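Side-chain contact in myosin-4 (Saccharomyces cerevisiae, PDB 3MMI), which is a class V myosin motor recruited through SHE3 to specific mRNAs, including ASH1 mRNA, as part of the machinery that localises them to the bud: residues 154-157 / 158-162. Numbering follows the deposited sequence.
Sequences STWL and VKFMK
Trp156 and Phe160 run out in the same direction, one turn apart on helix 132-168 of the globular tail. In both, CG stands anti to the main-chain nitrogen (chi1 162° and 173°), which sends the two rings out on the same side of the helix. Their planes are almost parallel, 4° apart, yet the six-membered ring of Trp156 and the Phe160 ring are offset along those planes, with centroids separated by 5.2 Å, and one ring hardly covers the other. Over the indole face lies the CB of Phe160, a CH-pi contact 4.2 Å from the centroid of the five-membered ring, while CZ2 of Trp156 reaches CG of Phe160 at 3.9 Å. Leu157 packs against the next turn through one branch: its CD1 comes to the edge of the Phe160 ring near CD2 and also lies 3.9 Å from CG of Met161, whose chain bends at chi2 and runs alongside the leucine. Beneath these groups, i to i+4 helical bonds join Ser154 to Val158, Thr155 to Lys159, Trp156 to Phe160 and Leu157 to Met161. The indole is also held from outside, since NE1 donates to the carbonyl oxygen of Thr97 while Ile102 and Leu105 of helix 97-108 touch the ring; the ring of Phe198 meets that of Phe160 with the planes inclined. A leucine in place of Trp156 would probably leave the Thr97 carbonyl without this donor and open a gap beside CB of Phe160. Within this dilute-family tail, Trp156 and Phe160 thus pack helix 132-168 against helix 97-108, while Leu157 and Met161 touch helix 209-234; the contact is mainly apolar, and the NE1 bond together with CB of Phe160 over the face probably limits how far the buried indole can turn.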
ATOM      1  N   SER A 154       0.010   4.998   3.843  1.00 29.08           N
ATOM      2  CA  SER A 154      -1.122   4.202   3.366  1.00 31.13           C
ATOM      3  C   SER A 154      -2.135   5.002   2.614  1.00 31.63           C
ATOM      4  O   SER A 154      -2.669   4.554   1.622  1.00 31.09           O
ATOM      5  CB  SER A 154      -1.887   3.461   4.502  1.00 31.88           C
ATOM      6  OG  SER A 154      -0.931   2.907   5.367  1.00 36.91           O
ATOM      7  N   THR A 155      -2.472   6.166   3.129  1.00 33.39           N
ATOM      8  CA  THR A 155      -3.473   6.938   2.411  1.00 34.97           C
ATOM      9  C   THR A 155      -2.907   7.483   1.107  1.00 31.99           C
ATOM     10  O   THR A 155      -3.607   7.512   0.125  1.00 33.63           O
ATOM     11  CB  THR A 155      -4.286   7.896   3.295  1.00 36.73           C
ATOM     12  OG1 THR A 155      -4.240   9.214   2.748  1.00 40.87           O
ATOM     13  CG2 THR A 155      -3.730   7.966   4.613  1.00 40.28           C
ATOM     14  N   TRP A 156      -1.632   7.831   1.073  1.00 30.70           N
ATOM     15  CA  TRP A 156      -1.029   8.274  -0.200  1.00 30.66           C
ATOM     16  C   TRP A 156      -1.019   7.102  -1.259  1.00 29.22           C
ATOM     17  O   TRP A 156      -1.428   7.257  -2.422  1.00 29.43           O
ATOM     18  CB  TRP A 156       0.356   8.928  -0.026  1.00 27.19           C
ATOM     19  CG  TRP A 156       1.141   8.984  -1.341  1.00 27.39           C
ATOM     20  CD1 TRP A 156       1.101   9.969  -2.290  1.00 26.11           C
ATOM     21  CD2 TRP A 156       2.030   7.972  -1.858  1.00 26.43           C
ATOM     22  NE1 TRP A 156       1.946   9.652  -3.367  1.00 26.22           N
ATOM     23  CE2 TRP A 156       2.510   8.428  -3.130  1.00 29.35           C
ATOM     24  CE3 TRP A 156       2.488   6.749  -1.366  1.00 23.70           C
ATOM     25  CZ2 TRP A 156       3.445   7.685  -3.908  1.00 28.03           C
ATOM     26  CZ3 TRP A 156       3.400   5.994  -2.145  1.00 27.66           C
ATOM     27  CH2 TRP A 156       3.853   6.463  -3.405  1.00 25.22           C
ATOM     28  N   LEU A 157      -0.582   5.939  -0.832  1.00 28.50           N
ATOM     29  CA  LEU A 157      -0.447   4.814  -1.727  1.00 28.67           C
ATOM     30  C   LEU A 157      -1.760   4.430  -2.377  1.00 30.37           C
ATOM     31  O   LEU A 157      -1.813   4.158  -3.588  1.00 31.80           O
ATOM     32  CB  LEU A 157       0.192   3.585  -1.064  1.00 27.35           C
ATOM     33  CG  LEU A 157       0.583   2.407  -2.002  1.00 28.31           C
ATOM     34  CD1 LEU A 157       1.456   2.803  -3.168  1.00 23.44           C
ATOM     35  CD2 LEU A 157       1.198   1.280  -1.341  1.00 25.53           C
ATOM     36  N   VAL A 158      -2.842   4.414  -1.608  1.00 30.76           N
ATOM     37  CA  VAL A 158      -4.119   4.025  -2.241  1.00 30.30           C
ATOM     38  C   VAL A 158      -4.505   5.111  -3.183  1.00 29.18           C
ATOM     39  O   VAL A 158      -4.971   4.847  -4.289  1.00 28.27           O
ATOM     40  CB  VAL A 158      -5.297   3.683  -1.224  1.00 30.96           C
ATOM     41  CG1 VAL A 158      -4.787   2.731  -0.146  1.00 30.14           C
ATOM     42  CG2 VAL A 158      -5.820   5.002  -0.592  1.00 41.38           C
ATOM     43  N   LYS A 159      -4.362   6.359  -2.768  1.00 30.04           N
ATOM     44  CA  LYS A 159      -4.734   7.461  -3.700  1.00 30.10           C
ATOM     45  C   LYS A 159      -3.845   7.404  -4.943  1.00 29.94           C
ATOM     46  O   LYS A 159      -4.297   7.473  -6.127  1.00 26.86           O
ATOM     47  CB  LYS A 159      -4.583   8.807  -3.040  1.00 31.24           C
ATOM     48  CG  LYS A 159      -4.907   9.951  -3.971  1.00 30.44           C
ATOM     49  CD  LYS A 159      -4.821  11.302  -3.196  1.00 37.92           C
ATOM     50  CE  LYS A 159      -4.569  12.533  -4.166  1.00 42.76           C
ATOM     51  NZ  LYS A 159      -3.499  13.541  -3.683  1.00 43.08           N
ATOM     52  N   PHE A 160      -2.552   7.224  -4.692  1.00 29.48           N
ATOM     53  CA  PHE A 160      -1.644   7.063  -5.829  1.00 27.39           C
ATOM     54  C   PHE A 160      -2.065   5.899  -6.713  1.00 28.07           C
ATOM     55  O   PHE A 160      -2.272   6.076  -7.932  1.00 27.64           O
ATOM     56  CB  PHE A 160      -0.219   6.874  -5.383  1.00 26.95           C
ATOM     57  CG  PHE A 160       0.684   6.554  -6.472  1.00 26.69           C
ATOM     58  CD1 PHE A 160       0.753   7.369  -7.590  1.00 36.94           C
ATOM     59  CD2 PHE A 160       1.469   5.428  -6.432  1.00 34.37           C
ATOM     60  CE1 PHE A 160       1.605   7.089  -8.666  1.00 34.87           C
ATOM     61  CE2 PHE A 160       2.355   5.119  -7.534  1.00 33.34           C
ATOM     62  CZ  PHE A 160       2.398   5.969  -8.634  1.00 32.77           C
ATOM     63  N   MET A 161      -2.242   4.719  -6.130  1.00 25.70           N
ATOM     64  CA  MET A 161      -2.658   3.541  -6.934  1.00 27.70           C
ATOM     65  C   MET A 161      -4.028   3.542  -7.598  1.00 29.12           C
ATOM     66  O   MET A 161      -4.204   2.903  -8.665  1.00 29.32           O
ATOM     67  CB  MET A 161      -2.510   2.237  -6.094  1.00 26.91           C
ATOM     68  CG  MET A 161      -1.043   1.773  -6.023  1.00 23.11           C
ATOM     69  SD  MET A 161      -0.343   1.680  -7.694  1.00 36.47           S
ATOM     70  CE  MET A 161       1.323   1.937  -7.431  1.00 49.57           C
ATOM     71  N   LYS A 162      -4.988   4.256  -7.007  1.00 29.61           N
ATOM     72  CA  LYS A 162      -6.290   4.508  -7.690  1.00 32.65           C
ATOM     73  C   LYS A 162      -6.013   5.197  -9.088  1.00 32.59           C
ATOM     74  O   LYS A 162      -6.497   4.734 -10.124  1.00 33.53           O
ATOM     75  CB  LYS A 162      -7.185   5.424  -6.809  1.00 33.65           C
ATOM     76  CG  LYS A 162      -8.542   5.738  -7.423  1.00 42.06           C
TER